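Local coordinates for protein esterase LipW (Mycobacterium marinum, PDB 3QH4) that probably hydrolyses ester substrates, as an alpha/beta-hydrolase-fold esterase with strict substrate selectivity, at residues D13-L18 and R285-F290; T24-F29 and F208-A213; R113-A118 and H309-A314. All blocks are in the same frame, centred on the assembly; numbering follows the deposited sequence.

Interaction 1 of 3, residues D13-L18 and R285-F290; sequences DRLDPL and RACHGF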
ATOM      1  N   ASP A  13      -5.133  24.907   3.784  1.00  8.08           N
ATOM      2  CA  ASP A  13      -5.277  25.852   2.680  1.00  9.45           C
ATOM      3  C   ASP A  13      -4.614  25.330   1.403  1.00  8.71           C
ATOM      4  O   ASP A  13      -4.928  25.808   0.303  1.00  9.23           O
ATOM      5  CB  ASP A  13      -4.725  27.245   3.054  1.00  9.66           C
ATOM      6  CG  ASP A  13      -3.218  27.249   3.374  1.00 13.85           C
ATOM      7  OD1 ASP A  13      -2.744  26.379   4.133  1.00 15.45           O
ATOM      8  OD2 ASP A  13      -2.513  28.165   2.858  1.00 18.13           O
ATOM      9  N   ARG A  14      -3.698  24.358   1.550  1.00  7.23           N
ATOM     10  CA  ARG A  14      -2.973  23.839   0.398  1.00  7.06           C
ATOM     11  C   ARG A  14      -3.682  22.650  -0.237  1.00  6.69           C
ATOM     12  O   ARG A  14      -3.183  22.072  -1.200  1.00  6.29           O
ATOM     13  CB  ARG A  14      -1.535  23.500   0.796  1.00  8.05           C
ATOM     14  CG  ARG A  14      -0.760  24.812   1.073  1.00 10.65           C
ATOM     15  CD  ARG A  14       0.603  24.606   1.641  1.00 14.85           C
ATOM     16  NE  ARG A  14       1.549  24.029   0.686  1.00 16.28           N
ATOM     17  CZ  ARG A  14       2.743  23.563   1.062  1.00 14.87           C
ATOM     18  NH1 ARG A  14       3.115  23.615   2.358  1.00 13.23           N
ATOM     19  NH2 ARG A  14       3.553  23.030   0.161  1.00 16.26           N
ATOM     20  N   LEU A  15      -4.857  22.305   0.290  1.00  6.35           N
ATOM     21  CA  LEU A  15      -5.634  21.171  -0.243  1.00  4.92           C
ATOM     22  C   LEU A  15      -6.755  21.695  -1.095  1.00  4.82           C
ATOM     23  O   LEU A  15      -7.278  22.775  -0.850  1.00  6.30           O
ATOM     24  CB  LEU A  15      -6.249  20.347   0.902  1.00  5.12           C
ATOM     25  CG  LEU A  15      -5.266  19.778   1.936  1.00  5.91           C
ATOM     26  CD1 LEU A  15      -5.976  18.982   2.991  1.00  7.43           C
ATOM     27  CD2 LEU A  15      -4.235  18.903   1.204  1.00  7.89           C
ATOM     28  N   ASP A  16      -7.139  20.904  -2.100  1.00  5.21           N
ATOM     29  CA  ASP A  16      -8.336  21.182  -2.878  1.00  5.88           C
ATOM     30  C   ASP A  16      -9.536  21.364  -1.913  1.00  7.46           C
ATOM     31  O   ASP A  16      -9.701  20.584  -0.973  1.00  7.22           O
ATOM     32  CB  ASP A  16      -8.614  20.001  -3.828  1.00  6.16           C
ATOM     33  CG  ASP A  16      -9.732  20.309  -4.819  1.00  8.65           C
ATOM     34  OD1 ASP A  16     -10.899  20.366  -4.404  1.00 10.36           O
ATOM     35  OD2 ASP A  16      -9.422  20.513  -6.023  1.00 10.02           O
ATOM     36  N   PRO A  17     -10.400  22.365  -2.177  1.00  8.60           N
ATOM     37  CA  PRO A  17     -11.548  22.570  -1.274  1.00  9.42           C
ATOM     38  C   PRO A  17     -12.416  21.314  -1.081  1.00  9.05           C
ATOM     39  O   PRO A  17     -12.941  21.103  -0.000  1.00  9.51           O
ATOM     40  CB  PRO A  17     -12.369  23.684  -1.945  1.00 10.65           C
ATOM     41  CG  PRO A  17     -11.500  24.275  -3.000  1.00 12.15           C
ATOM     42  CD  PRO A  17     -10.275  23.421  -3.205  1.00 10.10           C
ATOM     43  N   LEU A  18     -12.538  20.464  -2.087  1.00  9.13           N
ATOM     44  CA  LEU A  18     -13.378  19.265  -1.927  1.00  9.49           C
ATOM     45  C   LEU A  18     -12.738  18.326  -0.919  1.00 10.17           C
ATOM     46  O   LEU A  18     -13.413  17.687  -0.095  1.00 10.34           O
ATOM     47  CB  LEU A  18     -13.579  18.533  -3.269  1.00  9.92           C
ATOM     48  CG  LEU A  18     -14.370  19.244  -4.365  1.00 12.09           C
ATOM     49  CD1 LEU A  18     -14.266  18.491  -5.724  1.00 13.23           C
ATOM     50  CD2 LEU A  18     -15.834  19.371  -3.946  1.00 14.58           C
ATOM     51  N   ARG A 285      -2.380  19.435  -4.498  1.00  5.63           N
ATOM     52  CA  ARG A 285      -3.484  19.803  -3.583  1.00  6.11           C
ATOM     53  C   ARG A 285      -4.139  18.589  -2.887  1.00  5.73           C
ATOM     54  O   ARG A 285      -5.318  18.608  -2.553  1.00  5.20           O
ATOM     55  CB  ARG A 285      -4.515  20.670  -4.313  1.00  7.19           C
ATOM     56  CG  ARG A 285      -3.905  21.798  -5.127  1.00  9.37           C
ATOM     57  CD  ARG A 285      -4.989  22.686  -5.745  1.00 13.78           C
ATOM     58  NE  ARG A 285      -5.578  23.583  -4.766  1.00 18.63           N
ATOM     59  CZ  ARG A 285      -6.776  24.166  -4.888  1.00 20.47           C
ATOM     60  NH1 ARG A 285      -7.574  23.909  -5.929  1.00 20.58           N
ATOM     61  NH2 ARG A 285      -7.184  25.000  -3.947  1.00 19.63           N
ATOM     62  N   ALA A 286      -3.334  17.549  -2.648  1.00  4.95           N
ATOM     63  CA  ALA A 286      -3.789  16.293  -2.088  1.00  5.21           C
ATOM     64  C   ALA A 286      -2.900  15.851  -0.911  1.00  6.25           C
ATOM     65  O   ALA A 286      -1.679  15.883  -1.004  1.00  6.22           O
ATOM     66  CB  ALA A 286      -3.798  15.187  -3.193  1.00  4.86           C
ATOM     67  N   CYS A 287      -3.542  15.417   0.172  1.00  6.33           N
ATOM     68  CA  CYS A 287      -2.870  14.898   1.380  1.00  5.73           C
ATOM     69  C   CYS A 287      -2.776  13.395   1.345  1.00  5.25           C
ATOM     70  O   CYS A 287      -3.379  12.746   0.475  1.00  5.17           O
ATOM     71  CB  CYS A 287      -3.656  15.350   2.635  1.00  6.25           C
ATOM     72  SG  CYS A 287      -5.336  14.653   2.739  1.00  7.67           S
ATOM     73  N   HIS A 288      -2.002  12.804   2.261  1.00  4.95           N
ATOM     74  CA  HIS A 288      -1.980  11.344   2.347  1.00  4.89           C
ATOM     75  C   HIS A 288      -3.390  10.779   2.499  1.00  5.32           C
ATOM     76  O   HIS A 288      -4.199  11.291   3.283  1.00  5.98           O
ATOM     77  CB  HIS A 288      -1.166  10.919   3.565  1.00  6.39           C
ATOM     78  CG  HIS A 288      -0.688   9.507   3.489  1.00  6.37           C
ATOM     79  ND1 HIS A 288       0.356   9.133   2.677  1.00  7.56           N
ATOM     80  CD2 HIS A 288      -1.083   8.385   4.142  1.00 10.22           C
ATOM     81  CE1 HIS A 288       0.593   7.837   2.826  1.00  9.09           C
ATOM     82  NE2 HIS A 288      -0.258   7.364   3.724  1.00  9.72           N
ATOM     83  N   GLY A 289      -3.680   9.737   1.746  1.00  4.97           N
ATOM     84  CA  GLY A 289      -4.937   9.020   1.874  1.00  5.08           C
ATOM     85  C   GLY A 289      -6.038   9.677   1.061  1.00  5.68           C
ATOM     86  O   GLY A 289      -7.203   9.339   1.262  1.00  5.93           O
ATOM     87  N   PHE A 290      -5.683  10.593   0.137  1.00  5.21           N
ATOM     88  CA  PHE A 290      -6.709  11.346  -0.630  1.00  5.57           C
ATOM     89  C   PHE A 290      -7.726  10.454  -1.341  1.00  6.22           C
ATOM     90  O   PHE A 290      -8.919  10.768  -1.349  1.00  7.26           O
ATOM     91  CB  PHE A 290      -6.087  12.365  -1.607  1.00  4.98           C
ATOM     92  CG  PHE A 290      -5.294  11.744  -2.755  1.00  4.74           C
ATOM     93  CD1 PHE A 290      -3.918  11.513  -2.601  1.00  4.82           C
ATOM     94  CD2 PHE A 290      -5.920  11.430  -3.983  1.00  3.13           C
ATOM     95  CE1 PHE A 290      -3.163  10.989  -3.653  1.00  4.83           C
ATOM     96  CE2 PHE A 290      -5.192  10.897  -5.030  1.00  3.03           C
ATOM     97  CZ  PHE A 290      -3.804  10.665  -4.865  1.00  4.85           C
TER
HETATM   98  O   HOH W   1      -4.748  25.418  -2.475  1.00 21.68           O
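Leu15 and Asp16 pack against Arg285 and Cys287 where an N-terminal segment meets the loop that, in this alpha/beta hydrolase, carries the histidine of a probable Ser-His-Asp triad. The tight side combines backbone bonding with one apolar touch. Leu15 CD2 reaches Cys287, 3.7 Å from its N and 3.9 Å from its CB. One nearly straight hydrogen bond, Asp16 N to Arg285 O at 3.0 Å (171° at the hydrogen), joins the two backbones, and Arg285 CA sends a CA-H...O contact to Arg14 O at 3.3 Å. The same loop continues to His288, which bonds Asp258 through ND1 and Ser166 through NE2.

The outer side is looser and reaches solvent. There the Arg285 chain bends at chi3 (77°), which turns NE; one guanidinium face lies over Asp16 CA, while Pro17 CD approaches obliquely, 3.5 Å from Arg285 NH2. Asp16 OD2 stands well out of the guanidinium plane, so its long 3.9 Å salt bridge to Arg285 NH1 is one of charge alone. The other carboxylate oxygen, Asp16 OD1, caps the helix beginning at Pro17 by accepting from Leu18 N. At the guanidinium edge, a water accepts a hydrogen bond from Arg285 NH2 at 2.9 Å and donates one to Asp13 O.

Interaction 2 of 3, residues T24-F29 and F208-A213; sequences TARIDF and FRATPA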
ATOM      1  N   THR A  24     -10.260  16.887   7.992  1.00 10.73           N
ATOM      2  CA  THR A  24     -10.455  17.883   9.059  1.00 11.69           C
ATOM      3  C   THR A  24      -9.747  17.560  10.364  1.00 11.94           C
ATOM      4  O   THR A  24      -9.807  18.345  11.329  1.00 12.06           O
ATOM      5  CB  THR A  24     -11.938  18.042   9.345  1.00 12.65           C
ATOM      6  OG1 THR A  24     -12.460  16.749   9.655  1.00 15.50           O
ATOM      7  CG2 THR A  24     -12.648  18.593   8.113  1.00 13.58           C
ATOM      8  N   ALA A  25      -9.063  16.418  10.399  1.00 11.15           N
ATOM      9  CA  ALA A  25      -8.384  16.011  11.645  1.00 10.96           C
ATOM     10  C   ALA A  25      -7.058  15.338  11.402  1.00 10.07           C
ATOM     11  O   ALA A  25      -6.891  14.578  10.439  1.00  9.97           O
ATOM     12  CB  ALA A  25      -9.291  15.093  12.488  1.00 10.85           C
ATOM     13  N   ARG A  26      -6.109  15.641  12.293  1.00 10.61           N
ATOM     14  CA  ARG A  26      -4.875  14.865  12.382  1.00  9.68           C
ATOM     15  C   ARG A  26      -5.179  13.494  12.973  1.00  9.82           C
ATOM     16  O   ARG A  26      -6.134  13.317  13.747  1.00 10.63           O
ATOM     17  CB  ARG A  26      -3.858  15.557  13.285  1.00  8.83           C
ATOM     18  CG  ARG A  26      -3.390  16.915  12.754  1.00  9.34           C
ATOM     19  CD  ARG A  26      -2.481  17.590  13.771  1.00  9.56           C
ATOM     20  NE  ARG A  26      -1.188  16.911  13.834  1.00 10.94           N
ATOM     21  CZ  ARG A  26      -0.278  17.112  14.786  1.00 13.75           C
ATOM     22  NH1 ARG A  26      -0.548  17.929  15.806  1.00 13.80           N
ATOM     23  NH2 ARG A  26       0.893  16.497  14.738  1.00 12.94           N
ATOM     24  N   ILE A  27      -4.376  12.510  12.598  1.00  9.25           N
ATOM     25  CA  ILE A  27      -4.411  11.205  13.271  1.00  8.63           C
ATOM     26  C   ILE A  27      -3.614  11.303  14.563  1.00  9.42           C
ATOM     27  O   ILE A  27      -2.724  12.147  14.698  1.00 10.12           O
ATOM     28  CB  ILE A  27      -3.804  10.092  12.365  1.00  8.16           C
ATOM     29  CG1 ILE A  27      -4.222   8.687  12.832  1.00  8.55           C
ATOM     30  CG2 ILE A  27      -2.275  10.231  12.225  1.00  7.76           C
ATOM     31  CD1 ILE A  27      -3.958   7.623  11.756  1.00  8.64           C
ATOM     32  N   ASP A  28      -3.933  10.420  15.504  1.00  9.04           N
ATOM     33  CA  ASP A  28      -3.139  10.253  16.715  1.00  9.94           C
ATOM     34  C   ASP A  28      -2.609   8.821  16.612  1.00  8.88           C
ATOM     35  O   ASP A  28      -3.380   7.875  16.575  1.00  9.99           O
ATOM     36  CB  ASP A  28      -4.068  10.441  17.914  1.00 10.51           C
ATOM     37  CG  ASP A  28      -3.394  10.181  19.248  1.00 14.12           C
ATOM     38  OD1 ASP A  28      -2.273   9.632  19.297  1.00 14.29           O
ATOM     39  OD2 ASP A  28      -4.025  10.536  20.272  1.00 15.17           O
ATOM     40  N   PHE A  29      -1.287   8.664  16.558  1.00  8.89           N
ATOM     41  CA  PHE A  29      -0.735   7.328  16.293  1.00  7.75           C
ATOM     42  C   PHE A  29      -0.041   6.733  17.506  1.00  8.65           C
ATOM     43  O   PHE A  29       0.840   5.895  17.368  1.00  8.22           O
ATOM     44  CB  PHE A  29       0.197   7.332  15.065  1.00  7.55           C
ATOM     45  CG  PHE A  29       0.065   6.088  14.204  1.00  6.60           C
ATOM     46  CD1 PHE A  29      -1.138   5.793  13.591  1.00  8.62           C
ATOM     47  CD2 PHE A  29       1.161   5.240  13.992  1.00  8.48           C
ATOM     48  CE1 PHE A  29      -1.281   4.636  12.790  1.00  7.58           C
ATOM     49  CE2 PHE A  29       1.035   4.078  13.181  1.00  8.25           C
ATOM     50  CZ  PHE A  29      -0.190   3.808  12.578  1.00  7.41           C
ATOM     51  N   PHE A 208       5.372  18.821   6.982  1.00  6.62           N
ATOM     52  CA  PHE A 208       4.054  18.284   7.187  1.00  5.69           C
ATOM     53  C   PHE A 208       3.973  17.486   8.493  1.00  5.65           C
ATOM     54  O   PHE A 208       3.412  16.390   8.537  1.00  5.63           O
ATOM     55  CB  PHE A 208       3.628  17.471   5.964  1.00  5.84           C
ATOM     56  CG  PHE A 208       3.653  18.266   4.688  1.00  4.20           C
ATOM     57  CD1 PHE A 208       3.047  19.519   4.626  1.00  5.61           C
ATOM     58  CD2 PHE A 208       4.316  17.778   3.568  1.00  4.38           C
ATOM     59  CE1 PHE A 208       3.082  20.280   3.434  1.00  4.84           C
ATOM     60  CE2 PHE A 208       4.348  18.505   2.378  1.00  3.85           C
ATOM     61  CZ  PHE A 208       3.742  19.765   2.312  1.00  5.05           C
ATOM     62  N   ARG A 209       4.518  18.077   9.564  1.00  6.03           N
ATOM     63  CA  ARG A 209       4.491  17.480  10.875  1.00  5.13           C
ATOM     64  C   ARG A 209       3.060  17.329  11.345  1.00  5.81           C
ATOM     65  O   ARG A 209       2.807  16.546  12.263  1.00  5.49           O
ATOM     66  CB  ARG A 209       5.273  18.338  11.901  1.00  5.91           C
ATOM     67  CG  ARG A 209       4.758  19.796  12.042  1.00  8.02           C
ATOM     68  CD  ARG A 209       5.671  20.670  12.924  1.00 10.81           C
ATOM     69  NE  ARG A 209       6.900  21.045  12.196  1.00 13.04           N
ATOM     70  CZ  ARG A 209       7.823  21.913  12.638  1.00 16.60           C
ATOM     71  NH1 ARG A 209       7.717  22.494  13.838  1.00 18.87           N
ATOM     72  NH2 ARG A 209       8.853  22.206  11.863  1.00 16.33           N
ATOM     73  N   ALA A 210       2.117  18.066  10.736  1.00  5.66           N
ATOM     74  CA  ALA A 210       0.755  18.135  11.356  1.00  6.04           C
ATOM     75  C   ALA A 210      -0.389  18.288  10.376  1.00  6.62           C
ATOM     76  O   ALA A 210      -1.472  18.802  10.697  1.00  7.60           O
ATOM     77  CB  ALA A 210       0.725  19.239  12.431  1.00  6.78           C
ATOM     78  N   THR A 211      -0.146  17.808   9.173  1.00  5.83           N
ATOM     79  CA  THR A 211      -1.198  17.724   8.172  1.00  5.75           C
ATOM     80  C   THR A 211      -2.338  16.793   8.622  1.00  5.93           C
ATOM     81  O   THR A 211      -2.139  15.881   9.456  1.00  5.92           O
ATOM     82  CB  THR A 211      -0.597  17.182   6.841  1.00  4.65           C
ATOM     83  OG1 THR A 211       0.314  16.103   7.116  1.00  5.81           O
ATOM     84  CG2 THR A 211       0.146  18.295   6.123  1.00  6.07           C
ATOM     85  N   PRO A 212      -3.539  16.979   8.038  1.00  7.44           N
ATOM     86  CA  PRO A 212      -4.618  16.036   8.324  1.00  7.38           C
ATOM     87  C   PRO A 212      -4.327  14.627   7.773  1.00  7.50           C
ATOM     88  O   PRO A 212      -3.468  14.472   6.904  1.00  7.07           O
ATOM     89  CB  PRO A 212      -5.812  16.641   7.590  1.00  8.55           C
ATOM     90  CG  PRO A 212      -5.205  17.389   6.415  1.00  7.39           C
ATOM     91  CD  PRO A 212      -3.835  17.866   6.893  1.00  7.35           C
ATOM     92  N   ALA A 213      -5.036  13.638   8.319  1.00  7.53           N
ATOM     93  CA  ALA A 213      -5.055  12.227   7.854  1.00  7.41           C
ATOM     94  C   ALA A 213      -3.809  11.430   8.231  1.00  7.77           C
ATOM     95  O   ALA A 213      -3.914  10.381   8.872  1.00  8.36           O
ATOM     96  CB  ALA A 213      -5.387  12.118   6.345  1.00  8.16           C
TER
HETATM   97  O   HOH W   2      -2.250  13.531  10.818  1.00  3.92           O
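Two irregular loops of the alpha/beta hydrolase, one N-terminal and one before helix 216-227, meet here, and Arg26 is laid over Ala210 where they cross. The Arg26 chain starts with CG anti to its own carbonyl carbon (chi1 -64°) and bends at the third torsion. Its guanidinium presents one face to the methyl of Ala210, whose CB sits over the centre of the group, 3.2 Å above the plane. The aliphatic part of the arginine follows the backbone of the second loop, with Arg26 CG 3.4 Å from Ala210 O.

Partners outside the two segments grip the guanidinium: two carboxylates, Asp215 at NE and Glu217 at NH2, both in salt bridges, and the backbone carbonyl of Val6 at NH1. Three anchors of this kind should fix the rotation of the group and keep its face flat on the alanine.

Past the arginine, the backbones are joined directly. Ala213 N donates to Ala25 O at 3.0 Å, close to straight at 169°, and Pro212 CB lies 3.7 Å from that oxygen. A water extends the link, accepting from Ile27 N at 3.0 Å and donating to Thr211 O at 2.7 Å. Ile27 CB rests 3.5 Å from Ala213 O.

The contact thus ties the loop between helices 17-20 and 31-56 to the one between helices 203-207 and 216-227, with Ile27 touching both helix 31-56 at Ile37 and helix 216-227 at Ala218.

Interaction 3 of 3, residues R113-A118 and H309-A314; sequences RRARCA and HALADA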
ATOM      1  N   ARG A 113     -10.442  -4.350 -11.779  1.00  7.71           N
ATOM      2  CA  ARG A 113     -11.335  -4.031 -12.883  1.00  8.47           C
ATOM      3  C   ARG A 113     -10.585  -3.282 -13.991  1.00  8.39           C
ATOM      4  O   ARG A 113     -10.665  -3.644 -15.191  1.00  8.74           O
ATOM      5  CB  ARG A 113     -12.493  -3.174 -12.382  1.00  8.73           C
ATOM      6  CG  ARG A 113     -13.395  -2.675 -13.511  1.00 11.57           C
ATOM      7  CD  ARG A 113     -14.621  -1.980 -12.948  1.00 13.63           C
ATOM      8  NE  ARG A 113     -14.295  -0.704 -12.320  1.00 12.42           N
ATOM      9  CZ  ARG A 113     -14.224   0.459 -12.952  1.00 13.82           C
ATOM     10  NH1 ARG A 113     -14.421   0.518 -14.280  1.00 14.89           N
ATOM     11  NH2 ARG A 113     -13.916   1.560 -12.271  1.00 11.18           N
ATOM     12  N   ARG A 114      -9.842  -2.258 -13.590  1.00  7.41           N
ATOM     13  CA  ARG A 114      -9.203  -1.398 -14.577  1.00  7.34           C
ATOM     14  C   ARG A 114      -7.994  -2.021 -15.264  1.00  7.31           C
ATOM     15  O   ARG A 114      -7.748  -1.759 -16.462  1.00  8.05           O
ATOM     16  CB  ARG A 114      -8.832  -0.053 -13.957  1.00  5.45           C
ATOM     17  CG  ARG A 114     -10.071   0.789 -13.541  1.00  5.69           C
ATOM     18  CD  ARG A 114      -9.577   2.066 -12.905  1.00  5.73           C
ATOM     19  NE  ARG A 114     -10.607   2.721 -12.106  1.00  5.74           N
ATOM     20  CZ  ARG A 114     -11.054   3.952 -12.330  1.00  7.51           C
ATOM     21  NH1 ARG A 114     -10.597   4.658 -13.367  1.00  7.42           N
ATOM     22  NH2 ARG A 114     -11.956   4.489 -11.501  1.00  8.48           N
ATOM     23  N   ALA A 115      -7.242  -2.838 -14.529  1.00  8.54           N
ATOM     24  CA  ALA A 115      -6.079  -3.517 -15.108  1.00  9.69           C
ATOM     25  C   ALA A 115      -6.445  -4.875 -15.698  1.00 11.13           C
ATOM     26  O   ALA A 115      -5.572  -5.534 -16.249  1.00 12.53           O
ATOM     27  CB  ALA A 115      -5.003  -3.704 -14.043  1.00  9.08           C
ATOM     28  N   ARG A 116      -7.704  -5.303 -15.540  1.00 10.96           N
ATOM     29  CA  ARG A 116      -8.164  -6.627 -16.013  1.00 10.78           C
ATOM     30  C   ARG A 116      -7.292  -7.737 -15.440  1.00  9.77           C
ATOM     31  O   ARG A 116      -6.596  -8.425 -16.163  1.00 10.26           O
ATOM     32  CB  ARG A 116      -8.225  -6.695 -17.560  1.00 11.29           C
ATOM     33  CG  ARG A 116      -9.125  -5.594 -18.139  1.00 14.01           C
ATOM     34  CD  ARG A 116      -9.258  -5.629 -19.691  1.00 20.45           C
ATOM     35  NE  ARG A 116      -7.985  -5.411 -20.387  1.00 23.42           N
ATOM     36  CZ  ARG A 116      -7.264  -4.282 -20.392  1.00 27.80           C
ATOM     37  NH1 ARG A 116      -7.648  -3.181 -19.726  1.00 28.49           N
ATOM     38  NH2 ARG A 116      -6.125  -4.255 -21.083  1.00 31.29           N
ATOM     39  N   CYS A 117      -7.374  -7.932 -14.130  1.00  9.01           N
ATOM     40  CA  CYS A 117      -6.495  -8.869 -13.461  1.00  8.06           C
ATOM     41  C   CYS A 117      -7.147  -9.390 -12.195  1.00  7.80           C
ATOM     42  O   CYS A 117      -8.278  -9.011 -11.835  1.00  7.14           O
ATOM     43  CB  CYS A 117      -5.133  -8.214 -13.112  1.00  7.60           C
ATOM     44  SG  CYS A 117      -5.264  -6.891 -11.811  1.00  7.83           S
ATOM     45  N   ALA A 118      -6.418 -10.282 -11.532  1.00  7.38           N
ATOM     46  CA  ALA A 118      -6.758 -10.730 -10.188  1.00  7.62           C
ATOM     47  C   ALA A 118      -5.879  -9.969  -9.190  1.00  7.96           C
ATOM     48  O   ALA A 118      -4.739  -9.565  -9.500  1.00  8.23           O
ATOM     49  CB  ALA A 118      -6.506 -12.244 -10.051  1.00  8.98           C
ATOM     50  N   HIS A 309      -3.879   1.616 -15.957  1.00  7.36           N
ATOM     51  CA  HIS A 309      -3.173   1.630 -17.236  1.00  8.93           C
ATOM     52  C   HIS A 309      -1.753   1.093 -17.059  1.00  8.62           C
ATOM     53  O   HIS A 309      -1.249   0.405 -17.930  1.00  9.27           O
ATOM     54  CB  HIS A 309      -3.194   3.032 -17.847  1.00 10.01           C
ATOM     55  CG  HIS A 309      -4.502   3.380 -18.500  1.00 16.08           C
ATOM     56  ND1 HIS A 309      -5.096   2.570 -19.455  1.00 22.09           N
ATOM     57  CD2 HIS A 309      -5.333   4.438 -18.338  1.00 21.05           C
ATOM     58  CE1 HIS A 309      -6.234   3.117 -19.848  1.00 23.17           C
ATOM     59  NE2 HIS A 309      -6.407   4.245 -19.180  1.00 23.30           N
ATOM     60  N   ALA A 310      -1.133   1.384 -15.917  1.00  8.33           N
ATOM     61  CA  ALA A 310       0.254   0.970 -15.660  1.00  8.48           C
ATOM     62  C   ALA A 310       0.335  -0.535 -15.577  1.00  8.60           C
ATOM     63  O   ALA A 310       1.175  -1.165 -16.240  1.00  8.31           O
ATOM     64  CB  ALA A 310       0.794   1.607 -14.366  1.00  7.96           C
ATOM     65  N   LEU A 311      -0.572  -1.118 -14.798  1.00  7.71           N
ATOM     66  CA  LEU A 311      -0.635  -2.557 -14.671  1.00  8.65           C
ATOM     67  C   LEU A 311      -1.078  -3.188 -15.970  1.00  9.00           C
ATOM     68  O   LEU A 311      -0.511  -4.178 -16.377  1.00  8.57           O
ATOM     69  CB  LEU A 311      -1.607  -2.973 -13.558  1.00  9.26           C
ATOM     70  CG  LEU A 311      -1.096  -2.846 -12.134  1.00 11.65           C
ATOM     71  CD1 LEU A 311      -2.249  -3.099 -11.143  1.00 12.54           C
ATOM     72  CD2 LEU A 311       0.120  -3.800 -11.891  1.00 13.01           C
ATOM     73  N   ALA A 312      -2.082  -2.611 -16.636  1.00  8.39           N
ATOM     74  CA  ALA A 312      -2.575  -3.252 -17.870  1.00 10.33           C
ATOM     75  C   ALA A 312      -1.460  -3.292 -18.919  1.00 11.32           C
ATOM     76  O   ALA A 312      -1.326  -4.272 -19.661  1.00 12.62           O
ATOM     77  CB  ALA A 312      -3.791  -2.527 -18.415  1.00 10.44           C
ATOM     78  N   ASP A 313      -0.664  -2.235 -18.988  1.00 11.86           N
ATOM     79  CA  ASP A 313       0.428  -2.231 -19.979  1.00 13.12           C
ATOM     80  C   ASP A 313       1.483  -3.283 -19.641  1.00 13.23           C
ATOM     81  O   ASP A 313       2.100  -3.860 -20.548  1.00 13.19           O
ATOM     82  CB  ASP A 313       1.061  -0.849 -20.131  1.00 13.29           C
ATOM     83  CG  ASP A 313       0.160   0.135 -20.900  1.00 17.03           C
ATOM     84  OD1 ASP A 313      -0.863  -0.283 -21.495  1.00 21.03           O
ATOM     85  OD2 ASP A 313       0.473   1.333 -20.892  1.00 19.99           O
ATOM     86  N   ALA A 314       1.697  -3.529 -18.347  1.00 11.56           N
ATOM     87  CA  ALA A 314       2.670  -4.544 -17.916  1.00 12.46           C
ATOM     88  C   ALA A 314       2.156  -5.945 -18.250  1.00 12.59           C
ATOM     89  O   ALA A 314       2.915  -6.840 -18.718  1.00 13.35           O
ATOM     90  CB  ALA A 314       2.906  -4.411 -16.404  1.00 12.57           C
TER
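Ala115 and Leu311 meet CB to CB, both CB atoms directed toward the opposite segment and 3.5 Å apart. Ala115 lies in the last part of helix 105-115, and Leu311 and Ala312 belong to the long helix 298-315. Because Ala115 and Ala312 carry only methyl groups, the backbones can come close: their CA atoms are only 4.5 Å apart.

Leu311 carries its CG anti to the carbonyl carbon (chi1 -78°), and its CD1 stays 4.0 Å from Ala115 CB. The leucine is shared with the sheet, touching Val88 of strand 85-91 together with Phe189 and Leu191 of strand 189-193. Ala312, one residue further on, points its methyl toward the 113-118 segment, with CB 4.1 Å from Ala115 O. On the exposed side the tip of Arg116 comes up to this methyl. Arg116 has left the helix with positive phi, and its chain bends at chi3 (-63°), turning NE; the guanidinium meets Ala312 CB obliquely, Arg116 NH2 at 3.9 Å.

No hydrogen bond crosses between the segments, and Ala115 O, buried by the contact, has no polar partner in the model. The join therefore rests on methyl and methylene groups in van der Waals contact, with the arginine as a polar border. Asp313 OD1 is 6.6 Å from Arg116 NH2, so any attraction between these opposite charges would be long-range, adding at most a modest electrostatic bias to an essentially apolar contact.

How the interactions relate
Interactions 1 and 2 form one continuous patch, their centres 12 Å apart. Ala213 CB packs 3.4 Å from His288 O, and Leu15 CD1 meets Pro212 CG at 3.9 Å, so the N-terminal segments and the loop before helix 216-227 are brought together beside the probable catalytic histidine. Ala213 thus meets the backbone carbonyl of His288, the putative triad partner of Ser166 and Asp258. Interaction 3 is remote, its centre about 27 Å from that of interaction 1 and about 32 Å from that of interaction 2, on the opposite side of the chain's centre from the latter. Helix 298-315 spans some of this distance: Phe290 of interaction 1 touches its beginning, and interaction 3 uses its final turns.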